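Local coordinates for protein fatty acid amide hydrolase (Candida albicans, PDB 6KVR) that probably hydrolyses monocarboxylic acid amides to the carboxylate and ammonium, as a fungal member of the amidase signature family, at residues 166-178 / 203-216. Residues are numbered along the deposited sequence; the frame is centred on the assembly and turned at random.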
loop_
_atom_site.group_PDB
_atom_site.type_symbol
_atom_site.label_atom_id
_atom_site.label_comp_id
_atom_site.label_asym_id
_atom_site.label_seq_id
_atom_site.Cartn_x
_atom_site.Cartn_y
_atom_site.Cartn_z
ATOM N N LYS A 166 -8.123 -18.027 23.570
ATOM C CA LYS A 166 -9.324 -17.399 24.098
ATOM C C LYS A 166 -10.297 -17.107 22.970
ATOM O O LYS A 166 -9.892 -16.876 21.827
ATOM C CB LYS A 166 -8.997 -16.124 24.854
ATOM C CG LYS A 166 -8.590 -16.408 26.270
ATOM C CD LYS A 166 -8.110 -15.169 26.978
ATOM C CE LYS A 166 -7.822 -15.476 28.447
ATOM N NZ LYS A 166 -6.608 -14.716 28.743
ATOM N N ILE A 167 -11.591 -17.164 23.303
ATOM C CA ILE A 167 -12.621 -16.821 22.337
ATOM C C ILE A 167 -12.291 -15.480 21.719
ATOM O O ILE A 167 -11.952 -14.521 22.425
ATOM C CB ILE A 167 -14.005 -16.771 23.004
ATOM C CG1 ILE A 167 -14.467 -18.156 23.440
ATOM C CG2 ILE A 167 -15.025 -16.143 22.048
ATOM C CD1 ILE A 167 -15.638 -18.080 24.459
ATOM N N THR A 168 -12.390 -15.412 20.392
ATOM C CA THR A 168 -12.243 -14.172 19.644
ATOM C C THR A 168 -13.401 -14.104 18.660
ATOM O O THR A 168 -13.410 -14.814 17.650
ATOM C CB THR A 168 -10.896 -14.115 18.934
ATOM O OG1 THR A 168 -9.865 -14.293 19.904
ATOM C CG2 THR A 168 -10.706 -12.763 18.226
ATOM N N HIS A 169 -14.381 -13.263 18.956
ATOM C CA HIS A 169 -15.611 -13.265 18.194
ATOM C C HIS A 169 -15.868 -11.978 17.436
ATOM O O HIS A 169 -16.724 -11.974 16.542
ATOM C CB HIS A 169 -16.804 -13.567 19.124
ATOM C CG HIS A 169 -16.888 -12.660 20.310
ATOM N ND1 HIS A 169 -17.105 -11.303 20.190
ATOM C CD2 HIS A 169 -16.783 -12.909 21.637
ATOM C CE1 HIS A 169 -17.127 -10.755 21.395
ATOM N NE2 HIS A 169 -16.944 -11.711 22.289
ATOM N N GLY A 170 -15.159 -10.896 17.751
ATOM C CA GLY A 170 -15.320 -9.654 17.004
ATOM C C GLY A 170 -16.723 -9.084 17.023
ATOM O O GLY A 170 -17.114 -8.385 16.073
ATOM N N GLY A 171 -17.500 -9.377 18.078
ATOM C CA GLY A 171 -18.881 -8.960 18.168
ATOM C C GLY A 171 -19.895 -9.854 17.471
ATOM O O GLY A 171 -21.098 -9.565 17.544
ATOM N N TYR A 172 -19.461 -10.927 16.804
ATOM C CA TYR A 172 -20.363 -11.825 16.082
ATOM C C TYR A 172 -20.641 -13.044 16.950
ATOM O O TYR A 172 -19.705 -13.739 17.365
ATOM C CB TYR A 172 -19.768 -12.261 14.742
ATOM C CG TYR A 172 -19.489 -11.133 13.769
ATOM C CD1 TYR A 172 -20.514 -10.569 13.014
ATOM C CD2 TYR A 172 -18.203 -10.635 13.604
ATOM C CE1 TYR A 172 -20.265 -9.541 12.110
ATOM C CE2 TYR A 172 -17.946 -9.603 12.719
ATOM C CZ TYR A 172 -18.982 -9.060 11.977
ATOM O OH TYR A 172 -18.725 -8.045 11.089
ATOM N N VAL A 173 -21.918 -13.301 17.242
ATOM C CA VAL A 173 -22.229 -14.442 18.104
ATOM C C VAL A 173 -21.814 -15.741 17.425
ATOM O O VAL A 173 -21.295 -16.659 18.074
ATOM C CB VAL A 173 -23.719 -14.439 18.496
ATOM C CG1 VAL A 173 -24.133 -15.811 19.044
ATOM C CG2 VAL A 173 -23.962 -13.342 19.536
ATOM N N SER A 174 -21.988 -15.815 16.096
ATOM C CA SER A 174 -21.550 -16.987 15.352
ATOM C C SER A 174 -20.089 -17.336 15.607
ATOM O O SER A 174 -19.714 -18.501 15.468
ATOM C CB SER A 174 -21.788 -16.770 13.856
ATOM O OG SER A 174 -20.857 -15.829 13.342
ATOM N N LYS A 175 -19.263 -16.373 16.015
ATOM C CA LYS A 175 -17.845 -16.617 16.248
ATOM C C LYS A 175 -17.516 -16.873 17.716
ATOM O O LYS A 175 -16.333 -16.925 18.078
ATOM C CB LYS A 175 -17.013 -15.441 15.727
ATOM C CG LYS A 175 -17.050 -15.288 14.223
ATOM C CD LYS A 175 -16.017 -16.226 13.621
ATOM C CE LYS A 175 -16.267 -16.563 12.176
ATOM N NZ LYS A 175 -15.003 -17.109 11.624
ATOM N N ILE A 176 -18.523 -17.042 18.575
ATOM C CA ILE A 176 -18.236 -17.305 19.981
ATOM C C ILE A 176 -17.535 -18.642 20.179
ATOM O O ILE A 176 -17.004 -18.898 21.266
ATOM C CB ILE A 176 -19.532 -17.222 20.820
ATOM C CG1 ILE A 176 -19.207 -17.106 22.316
ATOM C CG2 ILE A 176 -20.435 -18.410 20.535
ATOM C CD1 ILE A 176 -20.444 -17.036 23.195
ATOM N N VAL A 177 -17.490 -19.482 19.141
ATOM C CA VAL A 177 -16.781 -20.755 19.178
ATOM C C VAL A 177 -15.419 -20.673 18.493
ATOM O O VAL A 177 -14.781 -21.700 18.265
ATOM C CB VAL A 177 -17.637 -21.863 18.551
ATOM C CG1 VAL A 177 -18.934 -22.044 19.343
ATOM C CG2 VAL A 177 -17.946 -21.517 17.100
ATOM N N ASN A 178 -14.955 -19.473 18.164
ATOM C CA ASN A 178 -13.687 -19.296 17.468
ATOM C C ASN A 178 -12.588 -19.031 18.495
ATOM O O ASN A 178 -12.569 -17.971 19.128
ATOM C CB ASN A 178 -13.796 -18.155 16.463
ATOM C CG ASN A 178 -12.481 -17.875 15.759
ATOM O OD1 ASN A 178 -11.932 -18.753 15.102
ATOM N ND2 ASN A 178 -11.959 -16.656 15.916
ATOM N N GLN A 203 -17.003 -3.805 21.935
ATOM C CA GLN A 203 -17.122 -3.333 20.566
ATOM C C GLN A 203 -18.545 -3.624 20.111
ATOM O O GLN A 203 -19.180 -4.545 20.627
ATOM C CB GLN A 203 -16.109 -4.040 19.657
ATOM C CG GLN A 203 -16.385 -5.527 19.583
ATOM C CD GLN A 203 -15.139 -6.372 19.529
ATOM O OE1 GLN A 203 -14.021 -5.863 19.388
ATOM N NE2 GLN A 203 -15.321 -7.679 19.660
ATOM N N PRO A 204 -19.074 -2.857 19.179
ATOM C CA PRO A 204 -20.424 -3.133 18.682
ATOM C C PRO A 204 -20.476 -4.357 17.778
ATOM O O PRO A 204 -19.486 -4.747 17.157
ATOM C CB PRO A 204 -20.765 -1.866 17.893
ATOM C CG PRO A 204 -19.390 -1.391 17.414
ATOM C CD PRO A 204 -18.508 -1.625 18.613
ATOM N N GLN A 205 -21.666 -4.959 17.712
ATOM C CA GLN A 205 -21.991 -5.887 16.636
ATOM C C GLN A 205 -21.748 -5.240 15.266
ATOM O O GLN A 205 -22.186 -4.109 15.014
ATOM C CB GLN A 205 -23.453 -6.311 16.799
ATOM C CG GLN A 205 -24.057 -7.118 15.672
ATOM C CD GLN A 205 -25.587 -7.100 15.754
ATOM O OE1 GLN A 205 -26.230 -6.104 15.405
ATOM N NE2 GLN A 205 -26.167 -8.190 16.227
ATOM N N THR A 206 -21.048 -5.972 14.390
ATOM C CA THR A 206 -20.573 -5.652 13.030
ATOM C C THR A 206 -19.310 -4.796 13.039
ATOM O O THR A 206 -18.681 -4.654 11.982
ATOM C CB THR A 206 -21.605 -4.948 12.111
ATOM O OG1 THR A 206 -21.723 -3.552 12.447
ATOM C CG2 THR A 206 -22.984 -5.609 12.164
ATOM N N LEU A 207 -18.908 -4.223 14.178
ATOM C CA LEU A 207 -17.741 -3.337 14.273
ATOM C C LEU A 207 -17.907 -2.076 13.440
ATOM O O LEU A 207 -16.926 -1.445 13.085
ATOM C CB LEU A 207 -16.444 -4.040 13.851
ATOM C CG LEU A 207 -16.170 -5.382 14.513
ATOM C CD1 LEU A 207 -14.804 -5.936 14.091
ATOM C CD2 LEU A 207 -16.272 -5.240 16.020
HETATM N N MSE A 208 -19.128 -1.719 13.075
HETATM C CA MSE A 208 -19.377 -0.547 12.244
HETATM C C MSE A 208 -20.416 0.369 12.901
HETATM O O MSE A 208 -21.394 0.778 12.273
HETATM C CB MSE A 208 -19.839 -0.986 10.842
HETATM C CG MSE A 208 -18.797 -1.787 10.055
HETATM SE SE MSE A 208 -17.294 -0.540 9.620
HETATM C CE MSE A 208 -18.190 0.361 8.073
ATOM N N HIS A 209 -20.192 0.663 14.180
ATOM C CA HIS A 209 -20.872 1.739 14.882
ATOM C C HIS A 209 -19.831 2.667 15.491
ATOM O O HIS A 209 -18.783 2.224 15.970
ATOM C CB HIS A 209 -21.773 1.280 16.080
ATOM C CG HIS A 209 -22.685 0.125 15.810
ATOM N ND1 HIS A 209 -23.650 -0.269 16.722
ATOM C CD2 HIS A 209 -22.786 -0.731 14.765
ATOM C CE1 HIS A 209 -24.308 -1.308 16.244
ATOM N NE2 HIS A 209 -23.800 -1.615 15.064
ATOM N N LEU A 210 -20.149 3.953 15.547
ATOM C CA LEU A 210 -19.429 4.826 16.474
ATOM C C LEU A 210 -20.043 4.763 17.871
ATOM O O LEU A 210 -20.211 5.779 18.548
ATOM C CB LEU A 210 -19.391 6.253 15.937
ATOM C CG LEU A 210 -18.590 6.447 14.637
ATOM C CD1 LEU A 210 -18.328 7.933 14.355
ATOM C CD2 LEU A 210 -17.274 5.662 14.624
ATOM N N ASP A 211 -20.353 3.544 18.310
ATOM C CA ASP A 211 -21.088 3.210 19.530
ATOM C C ASP A 211 -20.806 1.736 19.827
ATOM O O ASP A 211 -20.008 1.105 19.128
ATOM C CB ASP A 211 -22.583 3.489 19.352
ATOM C CG ASP A 211 -23.342 3.457 20.660
ATOM O OD1 ASP A 211 -24.551 3.124 20.633
ATOM O OD2 ASP A 211 -22.727 3.765 21.717
ATOM N N SER A 212 -21.514 1.154 20.816
ATOM C CA SER A 212 -21.098 -0.126 21.382
ATOM C C SER A 212 -22.132 -1.258 21.383
ATOM O O SER A 212 -21.767 -2.386 21.758
ATOM C CB SER A 212 -20.618 0.074 22.832
ATOM O OG SER A 212 -21.442 0.992 23.529
ATOM N N ALA A 213 -23.386 -1.025 20.982
ATOM C CA ALA A 213 -24.421 -2.041 21.212
ATOM C C ALA A 213 -24.018 -3.382 20.617
ATOM O O ALA A 213 -23.655 -3.473 19.444
ATOM C CB ALA A 213 -25.768 -1.599 20.632
ATOM N N ASN A 214 -24.068 -4.423 21.445
ATOM C CA ASN A 214 -23.819 -5.788 21.001
ATOM C C ASN A 214 -24.670 -6.743 21.838
ATOM O O ASN A 214 -25.185 -6.380 22.901
ATOM C CB ASN A 214 -22.334 -6.141 21.118
ATOM C CG ASN A 214 -21.878 -6.234 22.565
ATOM O OD1 ASN A 214 -22.055 -7.267 23.216
ATOM N ND2 ASN A 214 -21.287 -5.154 23.075
ATOM N N ASN A 215 -24.794 -7.978 21.354
ATOM C CA ASN A 215 -25.636 -8.979 21.994
ATOM C C ASN A 215 -24.940 -9.740 23.114
ATOM O O ASN A 215 -25.553 -10.640 23.690
ATOM C CB ASN A 215 -26.157 -9.978 20.956
ATOM C CG ASN A 215 -27.353 -9.437 20.201
ATOM O OD1 ASN A 215 -28.276 -8.885 20.803
ATOM N ND2 ASN A 215 -27.336 -9.569 18.881
ATOM N N PHE A 216 -23.681 -9.432 23.429
ATOM C CA PHE A 216 -23.016 -10.118 24.536
ATOM C C PHE A 216 -23.206 -9.348 25.844
ATOM O O PHE A 216 -23.741 -9.886 26.813
ATOM C CB PHE A 216 -21.515 -10.287 24.267
ATOM C CG PHE A 216 -21.165 -11.186 23.114
ATOM C CD1 PHE A 216 -21.201 -10.718 21.808
ATOM C CD2 PHE A 216 -20.695 -12.474 23.341
ATOM C CE1 PHE A 216 -20.825 -11.540 20.741
ATOM C CE2 PHE A 216 -20.317 -13.291 22.279
ATOM C CZ PHE A 216 -20.380 -12.821 20.983
HETATM O O HOH W 1 -23.513 -8.854 19.087
#
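His169 and Phe216 stack face to face. Their planes lie 13° apart and their ring centroids are 3.9 Å apart. Phe216 CZ sits over the centre of the imidazole, whereas His169 NE2 lies over the phenyl face toward its rim. A chi1 of 54° holds the imidazole between its own backbone N and carbonyl carbon. There ND1 accepts a hydrogen bond from Gly171 N in the ring plane, at 2.9 Å, which helps fix the ring's rotation under Phe216.

Val173 and Ile176 make the apolar contacts to the phenyl ring. Val173 CG2 meets Phe216 CE1 at 3.8 Å. Ile176 CG1 and CD1 reach the ring edge at CE2. Backbone atoms add van der Waals contacts. Near the ring plane, Gly171 O approaches CE1 and Tyr172 O approaches CZ. Elsewhere, Leu207 CD2 rests 3.3 Å from Gly170 O, and the phenol end of Tyr172 lies near the backbone of Thr206.

The two loops share no direct hydrogen bond. One water bridges them, donating to Gly171 O (3.0 Å) and accepting from Asn215 N (2.7 Å). Gln203 NE2 lies beside Gly171 N, but both are donors; the amide instead bonds Glu159, which also accepts from His169 N and Gly170 N. Tyr172 OH bonds Gln404.

Backbone shape permits the close approach. His169 to Tyr172 form a type I' turn, and Gly171, with no side chain, lets its CA lie 4.6 Å from Gln205 CA. Asn214 OD1 accepts a hydrogen bond from Phe216 N in an Asx turn.

Leu207 is a predicted substrate-binding residue, and the Gln203 side chain lies about 4 Å from that of Lys158, a predicted charge-relay residue. The buried contact joins the loop between strand 155-158 and helix 185-192 to the loop after strand 199-201. Helix 20-40 covers Val173 and Asn215, while helices 402-409 and 417-423 pack against Tyr172 and Thr206, respectively.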